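Local coordinates for bsobi restriction endonuclease (Geobacillus stearothermophilus, PDB 1DC1), which cuts double-stranded DNA as a homodimeric type II restriction endonuclease, recognising the degenerate sequence 5'-CYCGRG-3' and cleaving after its first C, at a contact of chain A with DNA and the interface of chains B and A. Sequence-based numbering; all coordinates share one arbitrary frame. Chains: chain A/B, Bsobi restriction endonuclease.

Contact 1: a contact of chain A with DNA. Residues chain A 128, 131-132, 253. With nucleotides of chain D; nucleotides of chain C.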
ATOM      1  N   GLY A 128      -8.615   5.188  -2.674  1.00 13.11           N
ATOM      2  CA  GLY A 128      -7.394   5.711  -3.267  1.00 11.05           C
ATOM      3  C   GLY A 128      -7.263   7.206  -3.039  1.00 10.34           C
ATOM      4  O   GLY A 128      -6.197   7.688  -2.648  1.00 11.59           O
ATOM      5  N   ARG A 131      -6.320   8.010   0.633  1.00 12.27           N
ATOM      6  CA  ARG A 131      -4.902   7.759   0.964  1.00 15.08           C
ATOM      7  C   ARG A 131      -4.050   8.979   0.527  1.00 11.15           C
ATOM      8  O   ARG A 131      -3.188   9.424   1.250  1.00 14.40           O
ATOM      9  CB  ARG A 131      -4.455   6.420   0.305  1.00 15.77           C
ATOM     10  CG  ARG A 131      -5.180   5.177   0.989  1.00 13.24           C
ATOM     11  CD  ARG A 131      -4.943   3.850   0.221  1.00 25.93           C
ATOM     12  NE  ARG A 131      -5.369   2.618   0.922  1.00 14.37           N
ATOM     13  CZ  ARG A 131      -6.637   2.351   1.241  1.00 10.81           C
ATOM     14  NH1 ARG A 131      -7.586   3.205   0.948  1.00 25.26           N
ATOM     15  NH2 ARG A 131      -6.979   1.190   1.750  1.00 14.83           N
ATOM     16  N   ASN A 132      -4.364   9.564  -0.626  1.00 11.07           N
ATOM     17  CA  ASN A 132      -3.661  10.739  -1.128  1.00 14.90           C
ATOM     18  C   ASN A 132      -4.015  11.943  -0.245  1.00 16.08           C
ATOM     19  O   ASN A 132      -3.148  12.761   0.064  1.00 13.62           O
ATOM     20  CB  ASN A 132      -4.041  11.007  -2.608  1.00 13.68           C
ATOM     21  CG  ASN A 132      -3.295  10.085  -3.582  1.00 14.12           C
ATOM     22  OD1 ASN A 132      -2.144  10.333  -3.910  1.00 12.82           O
ATOM     23  ND2 ASN A 132      -3.945   9.018  -4.021  1.00 11.22           N
ATOM     24  N   HIS A 253       5.566   1.108   5.586  1.00 12.01           N
ATOM     25  CA  HIS A 253       6.061   2.336   4.947  1.00 10.39           C
ATOM     26  C   HIS A 253       7.401   2.824   5.516  1.00 13.04           C
ATOM     27  O   HIS A 253       8.090   3.608   4.871  1.00 12.57           O
ATOM     28  CB  HIS A 253       4.970   3.402   4.960  1.00 13.06           C
ATOM     29  CG  HIS A 253       3.682   2.912   4.372  1.00 10.87           C
ATOM     30  ND1 HIS A 253       3.587   2.388   3.100  1.00 11.43           N
ATOM     31  CD2 HIS A 253       2.423   3.005   4.829  1.00 10.47           C
ATOM     32  CE1 HIS A 253       2.322   2.191   2.799  1.00 13.15           C
ATOM     33  NE2 HIS A 253       1.594   2.559   3.832  1.00 12.09           N
TER
ATOM     34  P    DT D   6       5.610   8.818  -0.478  1.00 14.46           P
ATOM     35  OP1  DT D   6       6.171   9.738   0.507  1.00 14.11           O
ATOM     36  OP2  DT D   6       5.740   7.333  -0.303  1.00 11.90           O
ATOM     37  O5'  DT D   6       4.035   9.050  -0.561  1.00 14.63           O
ATOM     38  C5'  DT D   6       3.465  10.361  -0.375  1.00 15.30           C
ATOM     39  C4'  DT D   6       1.954  10.267  -0.361  1.00 13.62           C
ATOM     40  O4'  DT D   6       1.447   9.814  -1.639  1.00 13.63           O
ATOM     41  C3'  DT D   6       1.409   9.269   0.656  1.00  9.83           C
ATOM     42  O3'  DT D   6       1.310   9.926   1.917  1.00 12.15           O
ATOM     43  C2'  DT D   6       0.048   8.940   0.075  1.00 11.41           C
ATOM     44  C1'  DT D   6       0.282   9.023  -1.428  1.00 13.28           C
ATOM     45  N1   DT D   6       0.531   7.691  -1.971  1.00 12.74           N
ATOM     46  C2   DT D   6      -0.554   6.947  -2.367  1.00 11.48           C
ATOM     47  O2   DT D   6      -1.717   7.319  -2.247  1.00 12.61           O
ATOM     48  N3   DT D   6      -0.234   5.735  -2.904  1.00 11.22           N
ATOM     49  C4   DT D   6       1.020   5.195  -3.050  1.00 12.46           C
ATOM     50  O4   DT D   6       1.139   4.117  -3.607  1.00 12.39           O
ATOM     51  C5   DT D   6       2.107   6.004  -2.529  1.00  8.39           C
ATOM     52  C7   DT D   6       3.498   5.456  -2.501  1.00 12.38           C
ATOM     53  C6   DT D   6       1.812   7.200  -2.061  1.00 12.35           C
ATOM     54  P    DC D   7       1.567   9.141   3.276  1.00 12.08           P
ATOM     55  OP1  DC D   7       1.360  10.076   4.397  1.00  9.75           O
ATOM     56  OP2  DC D   7       2.859   8.403   3.157  1.00 13.97           O
ATOM     57  O5'  DC D   7       0.429   8.041   3.309  1.00 12.02           O
ATOM     58  C5'  DC D   7      -0.968   8.404   3.385  1.00  8.96           C
ATOM     59  C4'  DC D   7      -1.827   7.158   3.404  1.00 16.16           C
ATOM     60  O4'  DC D   7      -1.676   6.369   2.183  1.00 14.10           O
ATOM     61  C3'  DC D   7      -1.564   6.208   4.582  1.00 14.26           C
ATOM     62  O3'  DC D   7      -2.796   5.714   5.056  1.00 16.75           O
ATOM     63  C2'  DC D   7      -0.865   5.034   3.935  1.00 14.70           C
ATOM     64  C1'  DC D   7      -1.444   5.010   2.531  1.00 13.15           C
ATOM     65  N1   DC D   7      -0.513   4.403   1.560  1.00 11.76           N
ATOM     66  C2   DC D   7      -0.976   3.339   0.736  1.00 10.00           C
ATOM     67  O2   DC D   7      -2.206   3.092   0.686  1.00 13.80           O
ATOM     68  N3   DC D   7      -0.076   2.631  -0.005  1.00 14.07           N
ATOM     69  C4   DC D   7       1.216   2.998  -0.008  1.00 13.78           C
ATOM     70  N4   DC D   7       2.076   2.268  -0.727  1.00 11.78           N
ATOM     71  C5   DC D   7       1.688   4.142   0.740  1.00 12.71           C
ATOM     72  C6   DC D   7       0.802   4.801   1.495  1.00 11.86           C
ATOM     73  P    DG D   8      -3.028   5.370   6.613  1.00 13.65           P
ATOM     74  OP1  DG D   8      -3.540   6.564   7.266  1.00 13.22           O
ATOM     75  OP2  DG D   8      -1.892   4.645   7.196  1.00 12.08           O
ATOM     76  O5'  DG D   8      -4.291   4.396   6.522  1.00 19.19           O
ATOM     77  C5'  DG D   8      -5.482   4.756   5.747  1.00 14.30           C
ATOM     78  C4'  DG D   8      -6.078   3.515   5.119  1.00 12.91           C
ATOM     79  O4'  DG D   8      -5.114   2.983   4.179  1.00 13.29           O
ATOM     80  C3'  DG D   8      -6.368   2.393   6.131  1.00 11.69           C
ATOM     81  O3'  DG D   8      -7.467   1.583   5.671  1.00 14.74           O
ATOM     82  C2'  DG D   8      -5.122   1.527   6.023  1.00 11.12           C
ATOM     83  C1'  DG D   8      -4.787   1.649   4.523  1.00 10.72           C
ATOM     84  N9   DG D   8      -3.388   1.391   4.172  1.00 11.63           N
ATOM     85  C8   DG D   8      -2.278   1.841   4.859  1.00 12.37           C
ATOM     86  N7   DG D   8      -1.151   1.401   4.363  1.00 12.44           N
ATOM     87  C5   DG D   8      -1.528   0.628   3.264  1.00 12.92           C
ATOM     88  C6   DG D   8      -0.728  -0.147   2.337  1.00 10.35           C
ATOM     89  O6   DG D   8       0.488  -0.293   2.318  1.00 12.47           O
ATOM     90  N1   DG D   8      -1.511  -0.799   1.386  1.00 12.49           N
ATOM     91  C2   DG D   8      -2.891  -0.737   1.325  1.00 14.81           C
ATOM     92  N2   DG D   8      -3.486  -1.406   0.331  1.00 12.40           N
ATOM     93  N3   DG D   8      -3.647  -0.044   2.189  1.00 13.83           N
ATOM     94  C4   DG D   8      -2.907   0.616   3.122  1.00 12.26           C
ATOM     95  P    DA D   9      -8.995   1.934   6.046  1.00 13.70           P
ATOM     96  OP1  DA D   9      -9.385   3.135   5.297  1.00 11.78           O
ATOM     97  OP2  DA D   9      -9.156   1.907   7.540  1.00 12.05           O
ATOM     98  O5'  DA D   9      -9.755   0.659   5.471  1.00 13.03           O
ATOM     99  C5'  DA D   9     -10.452   0.683   4.218  1.00 11.75           C
ATOM    100  C4'  DA D   9     -10.224  -0.608   3.468  1.00 13.08           C
ATOM    101  O4'  DA D   9      -8.950  -0.601   2.781  1.00 12.53           O
ATOM    102  C3'  DA D   9     -10.203  -1.907   4.280  1.00 13.32           C
ATOM    103  O3'  DA D   9     -11.519  -2.312   4.739  1.00 15.10           O
ATOM    104  C2'  DA D   9      -9.506  -2.868   3.321  1.00 13.79           C
ATOM    105  C1'  DA D   9      -8.470  -1.950   2.646  1.00 13.37           C
ATOM    106  N9   DA D   9      -7.172  -2.034   3.323  1.00 11.52           N
ATOM    107  C8   DA D   9      -6.766  -1.355   4.453  1.00 10.13           C
ATOM    108  N7   DA D   9      -5.540  -1.638   4.829  1.00  9.99           N
ATOM    109  C5   DA D   9      -5.102  -2.553   3.882  1.00 12.89           C
ATOM    110  C6   DA D   9      -3.878  -3.228   3.717  1.00 15.24           C
ATOM    111  N6   DA D   9      -2.806  -2.987   4.495  1.00 13.77           N
ATOM    112  N1   DA D   9      -3.784  -4.146   2.712  1.00 13.05           N
ATOM    113  C2   DA D   9      -4.840  -4.326   1.913  1.00 10.41           C
ATOM    114  N3   DA D   9      -6.034  -3.719   1.937  1.00 10.37           N
ATOM    115  C4   DA D   9      -6.104  -2.833   2.962  1.00 14.02           C
TER
ATOM    116  P    DG C   8      -1.177  -5.415  -7.466  1.00 16.49           P
ATOM    117  OP1  DG C   8      -1.534  -6.549  -8.327  1.00 16.50           O
ATOM    118  OP2  DG C   8       0.156  -4.761  -7.637  1.00 14.75           O
ATOM    119  O5'  DG C   8      -2.306  -4.319  -7.729  1.00 18.79           O
ATOM    120  C5'  DG C   8      -3.693  -4.568  -7.381  1.00 16.14           C
ATOM    121  C4'  DG C   8      -4.345  -3.274  -6.966  1.00 10.29           C
ATOM    122  O4'  DG C   8      -3.700  -2.789  -5.763  1.00 14.74           O
ATOM    123  C3'  DG C   8      -4.179  -2.162  -8.004  1.00 12.36           C
ATOM    124  O3'  DG C   8      -5.298  -1.262  -7.974  1.00 16.01           O
ATOM    125  C2'  DG C   8      -2.989  -1.366  -7.469  1.00 12.62           C
ATOM    126  C1'  DG C   8      -3.182  -1.483  -5.963  1.00  9.46           C
ATOM    127  N9   DG C   8      -1.944  -1.351  -5.198  1.00 15.94           N
ATOM    128  C8   DG C   8      -0.707  -1.904  -5.491  1.00 13.74           C
ATOM    129  N7   DG C   8       0.228  -1.527  -4.655  1.00 13.88           N
ATOM    130  C5   DG C   8      -0.432  -0.686  -3.754  1.00 15.35           C
ATOM    131  C6   DG C   8       0.072   0.045  -2.642  1.00 13.49           C
ATOM    132  O6   DG C   8       1.242   0.124  -2.254  1.00 12.21           O
ATOM    133  N1   DG C   8      -0.939   0.740  -1.970  1.00 12.94           N
ATOM    134  C2   DG C   8      -2.264   0.750  -2.334  1.00 14.09           C
ATOM    135  N2   DG C   8      -3.112   1.485  -1.547  1.00  9.38           N
ATOM    136  N3   DG C   8      -2.738   0.086  -3.396  1.00 13.27           N
ATOM    137  C4   DG C   8      -1.772  -0.601  -4.050  1.00 13.35           C
ATOM    138  P    DA C   9      -6.637  -1.535  -8.852  1.00 13.16           P
ATOM    139  OP1  DA C   9      -7.353  -2.722  -8.312  1.00 11.22           O
ATOM    140  OP2  DA C   9      -6.259  -1.533 -10.291  1.00 12.03           O
ATOM    141  O5'  DA C   9      -7.419  -0.166  -8.522  1.00 12.79           O
ATOM    142  C5'  DA C   9      -8.501  -0.085  -7.539  1.00 10.79           C
ATOM    143  C4'  DA C   9      -8.428   1.219  -6.779  1.00 12.70           C
ATOM    144  O4'  DA C   9      -7.471   1.164  -5.703  1.00 14.52           O
ATOM    145  C3'  DA C   9      -8.014   2.442  -7.582  1.00 13.95           C
ATOM    146  O3'  DA C   9      -9.095   2.909  -8.394  1.00 14.33           O
ATOM    147  C2'  DA C   9      -7.563   3.408  -6.493  1.00 11.71           C
ATOM    148  C1'  DA C   9      -6.933   2.465  -5.470  1.00  9.55           C
ATOM    149  N9   DA C   9      -5.480   2.377  -5.633  1.00 14.64           N
ATOM    150  C8   DA C   9      -4.775   1.588  -6.527  1.00 13.15           C
ATOM    151  N7   DA C   9      -3.478   1.746  -6.452  1.00 10.41           N
ATOM    152  C5   DA C   9      -3.304   2.688  -5.443  1.00 12.31           C
ATOM    153  C6   DA C   9      -2.154   3.282  -4.873  1.00  8.25           C
ATOM    154  N6   DA C   9      -0.904   3.006  -5.231  1.00  7.72           N
ATOM    155  N1   DA C   9      -2.347   4.181  -3.900  1.00 14.36           N
ATOM    156  C2   DA C   9      -3.595   4.476  -3.511  1.00  7.73           C
ATOM    157  N3   DA C   9      -4.737   3.993  -3.954  1.00 10.49           N
ATOM    158  C4   DA C   9      -4.527   3.089  -4.930  1.00 13.69           C
TER
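A:Arg131 reaches DC7, DG8 and DA9 of chain D because its CG lies anti to its carbonyl carbon (chi1 -68°) and the chain then runs extended from CG to NE along the minor groove. This is one half of a two-groove readout by BsoBI, a type II restriction endonuclease: helix 110-152 works in the minor groove and A:His253 of helix 247-270 in the major groove. The guanidinium lies with one face over DG8 of chain D, whose ribose O4' sits 3.1 Å above its plane, off-centre. At its edge NH2 donates to the ribose O4' of DA9 of chain D at 2.9 Å, with the acceptor in the guanidinium plane but the bond bent (134° at the hydrogen). NE passes 3.2 Å from O2 of DC7 of chain D, an oxygen already paired with N2 of DG8 of chain C. The A:Asn132 amide ND2 donates to the carbonyl O of A:Gly128, one turn earlier in the helix, at 3.0 Å, coming from above the carbonyl plane, which steadies the amide beside O2 of DT6 of chain D. A:Gly128, without a side chain, brings its CA against the sugar edge of DA9 of chain C. In the major groove the imidazole of A:His253 stacks on the DC7 base of chain D, centroids 4.0 Å apart, although the very close approach of its CE1 edge to that base is doubtful in the model. From there NE2 donates to N7 on the Hoogsteen edge of DG8 of chain D at 3.0 Å, the acceptor tilted 21° from the ring plane.

Contact 2: the interface of chains B and A. Residues chain B 252-253, 255-256, 259; chain A 252-253, 255-256, 259.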
ATOM      1  N   GLU B 252       7.804   0.653  -5.287  1.00  8.82           N
ATOM      2  CA  GLU B 252       7.315   0.762  -3.921  1.00 11.12           C
ATOM      3  C   GLU B 252       7.588  -0.534  -3.102  1.00 13.63           C
ATOM      4  O   GLU B 252       8.230  -0.506  -2.055  1.00 11.69           O
ATOM      5  CB  GLU B 252       5.795   1.067  -3.942  1.00  6.51           C
ATOM      6  CG  GLU B 252       5.174   1.243  -2.567  1.00 11.21           C
ATOM      7  CD  GLU B 252       5.526   2.574  -1.905  1.00 11.30           C
ATOM      8  OE1 GLU B 252       6.250   3.391  -2.526  1.00 14.44           O
ATOM      9  OE2 GLU B 252       5.074   2.807  -0.768  1.00 11.00           O
ATOM     10  N   HIS B 253       7.097  -1.667  -3.596  1.00 11.42           N
ATOM     11  CA  HIS B 253       7.231  -2.918  -2.886  1.00 11.90           C
ATOM     12  C   HIS B 253       8.638  -3.467  -2.943  1.00 12.42           C
ATOM     13  O   HIS B 253       9.026  -4.252  -2.081  1.00 12.46           O
ATOM     14  CB  HIS B 253       6.157  -3.895  -3.405  1.00 11.37           C
ATOM     15  CG  HIS B 253       4.781  -3.330  -3.293  1.00 10.68           C
ATOM     16  ND1 HIS B 253       4.374  -2.603  -2.188  1.00 14.70           N
ATOM     17  CD2 HIS B 253       3.768  -3.250  -4.185  1.00 10.58           C
ATOM     18  CE1 HIS B 253       3.169  -2.100  -2.414  1.00 12.24           C
ATOM     19  NE2 HIS B 253       2.778  -2.478  -3.616  1.00 11.77           N
ATOM     20  N   LYS B 255      11.280  -1.394  -2.711  1.00 13.73           N
ATOM     21  CA  LYS B 255      11.965  -0.602  -1.659  1.00 14.56           C
ATOM     22  C   LYS B 255      11.696  -1.280  -0.312  1.00 10.66           C
ATOM     23  O   LYS B 255      12.576  -1.409   0.518  1.00 10.31           O
ATOM     24  CB  LYS B 255      11.433   0.838  -1.599  1.00 11.83           C
ATOM     25  CG  LYS B 255      12.059   1.825  -2.628  1.00 13.98           C
ATOM     26  CD  LYS B 255      11.530   3.281  -2.390  1.00 11.09           C
ATOM     27  CE  LYS B 255      10.076   3.532  -2.859  1.00 10.23           C
ATOM     28  NZ  LYS B 255      10.002   4.051  -4.266  1.00 14.33           N
ATOM     29  N   THR B 256      10.460  -1.714  -0.116  1.00 13.07           N
ATOM     30  CA  THR B 256      10.055  -2.410   1.110  1.00 12.50           C
ATOM     31  C   THR B 256      10.863  -3.708   1.283  1.00 11.88           C
ATOM     32  O   THR B 256      11.490  -3.907   2.345  1.00 14.55           O
ATOM     33  CB  THR B 256       8.528  -2.733   1.060  1.00 11.10           C
ATOM     34  OG1 THR B 256       7.801  -1.540   0.790  1.00 12.70           O
ATOM     35  CG2 THR B 256       8.072  -3.271   2.412  1.00 13.82           C
ATOM     36  N   THR B 259      14.552  -3.494   2.355  1.00 15.60           N
ATOM     37  CA  THR B 259      14.812  -3.318   3.769  1.00 12.68           C
ATOM     38  C   THR B 259      14.610  -4.666   4.474  1.00 14.25           C
ATOM     39  O   THR B 259      15.418  -5.026   5.362  1.00 13.46           O
ATOM     40  CB  THR B 259      13.919  -2.282   4.379  1.00 13.70           C
ATOM     41  OG1 THR B 259      14.311  -1.007   3.864  1.00 17.43           O
ATOM     42  CG2 THR B 259      14.075  -2.232   5.860  1.00 10.88           C
TER
ATOM     43  N   GLU A 252       5.558  -1.234   7.392  1.00 10.00           N
ATOM     44  CA  GLU A 252       5.499  -1.337   5.940  1.00 10.32           C
ATOM     45  C   GLU A 252       6.104  -0.072   5.264  1.00 11.32           C
ATOM     46  O   GLU A 252       7.069  -0.160   4.483  1.00 10.83           O
ATOM     47  CB  GLU A 252       4.038  -1.516   5.480  1.00  9.65           C
ATOM     48  CG  GLU A 252       3.905  -1.597   3.922  1.00 14.03           C
ATOM     49  CD  GLU A 252       4.360  -2.950   3.354  1.00 16.07           C
ATOM     50  OE1 GLU A 252       4.736  -3.822   4.177  1.00 16.64           O
ATOM     51  OE2 GLU A 252       4.348  -3.162   2.104  1.00 13.60           O
ATOM     52  N   HIS A 253       5.566   1.108   5.586  1.00 12.01           N
ATOM     53  CA  HIS A 253       6.061   2.336   4.947  1.00 10.39           C
ATOM     54  C   HIS A 253       7.401   2.824   5.516  1.00 13.04           C
ATOM     55  O   HIS A 253       8.090   3.608   4.871  1.00 12.57           O
ATOM     56  CB  HIS A 253       4.970   3.402   4.960  1.00 13.06           C
ATOM     57  CG  HIS A 253       3.682   2.912   4.372  1.00 10.87           C
ATOM     58  ND1 HIS A 253       3.587   2.388   3.100  1.00 11.43           N
ATOM     59  CD2 HIS A 253       2.423   3.005   4.829  1.00 10.47           C
ATOM     60  CE1 HIS A 253       2.322   2.191   2.799  1.00 13.15           C
ATOM     61  NE2 HIS A 253       1.594   2.559   3.832  1.00 12.09           N
ATOM     62  N   LYS A 255       9.873   0.533   6.139  1.00 12.07           N
ATOM     63  CA  LYS A 255      10.801  -0.300   5.337  1.00 11.44           C
ATOM     64  C   LYS A 255      11.022   0.407   3.987  1.00 12.79           C
ATOM     65  O   LYS A 255      12.128   0.488   3.482  1.00 11.66           O
ATOM     66  CB  LYS A 255      10.200  -1.681   5.083  1.00 11.65           C
ATOM     67  CG  LYS A 255      10.400  -2.659   6.222  1.00  9.95           C
ATOM     68  CD  LYS A 255       9.887  -4.062   5.847  1.00 11.33           C
ATOM     69  CE  LYS A 255       8.380  -4.143   5.677  1.00 14.49           C
ATOM     70  NZ  LYS A 255       7.750  -4.619   6.922  1.00 13.03           N
ATOM     71  N   THR A 256       9.947   0.924   3.393  1.00 12.85           N
ATOM     72  CA  THR A 256      10.020   1.659   2.111  1.00 12.15           C
ATOM     73  C   THR A 256      10.912   2.915   2.225  1.00 10.68           C
ATOM     74  O   THR A 256      11.851   3.116   1.439  1.00 12.18           O
ATOM     75  CB  THR A 256       8.593   2.068   1.634  1.00  9.27           C
ATOM     76  OG1 THR A 256       7.713   0.935   1.722  1.00 11.71           O
ATOM     77  CG2 THR A 256       8.624   2.572   0.242  1.00 12.36           C
ATOM     78  N   THR A 259      14.690   2.414   2.543  1.00 13.62           N
ATOM     79  CA  THR A 259      15.445   2.192   1.307  1.00 14.75           C
ATOM     80  C   THR A 259      15.582   3.509   0.610  1.00 12.82           C
ATOM     81  O   THR A 259      16.641   3.807   0.061  1.00 17.79           O
ATOM     82  CB  THR A 259      14.783   1.211   0.377  1.00 12.40           C
ATOM     83  OG1 THR A 259      14.782  -0.046   1.028  1.00 17.08           O
ATOM     84  CG2 THR A 259      15.536   1.065  -0.921  1.00 12.38           C
TER
HETATM   85  O   HOH W   1       5.235  -1.539   0.413  1.00  9.56           O
HETATM   86  O   HOH W   2       5.151   1.123   1.251  1.00 10.36           O
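B:Thr256 and A:Thr256 meet hydroxyl to hydroxyl across the two-fold axis of the homodimer, their short side chains crossing obliquely with OG1 to OG1 at 2.6 Å. In both, OG1 is anti to the carbonyl carbon (chi1 -53° in B:Thr256), which aims the hydroxyl at its twin and also lets it reach back to its own helix, B:Thr256 OG1 lying 3.1 Å from the acceptor B:Glu252 O. The mutual bond has no decided direction, and two hydroxyl hydrogens cannot serve it and both carbonyls at once. The methyl points elsewhere: B:Thr256 CG2 packs tightly on A:Lys255 CE at 3.4 Å and lies against the carboxylate of A:Glu252, whose side chain crosses it at about a right angle. Water 1 gathers B:Thr256 OG1, the ring nitrogen ND1 of B:His253 and the carboxylate OE2 of A:Glu252; water 2 repeats this with the chains exchanged, and the two waters are themselves bonded. Each water lies in the plane of its histidine ring, so the water, held by the other subunit's glutamate, probably helps fix the ring's rotation. An alanine in place of B:Thr256 would probably cost water 1 and the A:Thr256 hydroxyl one partner each and open a gap beside A:Lys255. Farther along, B:Thr259 and A:Thr259 lie side by side, running antiparallel. A:Thr259 OG1 donates to B:Lys255 O at 2.6 Å and B:Thr259 OG1 to A:Lys255 O at 2.7 Å; the hydroxyls, OG1 to OG1 3.0 Å, can bond only if one turns its hydrogen from its carbonyl. All belong to helix 247-270, which follows strand 235-242 and pairs with its symmetry mate beside the DNA.

About 14 Å separates the C-alpha centres of contact 1 and contact 2, and A:His253 belongs to both. Its imidazole uses its two ring nitrogens: NE2 for the DNA in contact 1, ND1 for a water that reaches the other subunit in contact 2. Helix 247-270 therefore probably couples dimer pairing to base reading, whereas helix 110-152 enters contact 1 alone, from the other groove. Because the dimer is two-fold symmetric, the second subunit places the same elements on the other half of the site. This arrangement fits an enzyme that encircles its DNA, and it probably makes histidine placement sensitive to how the subunits close.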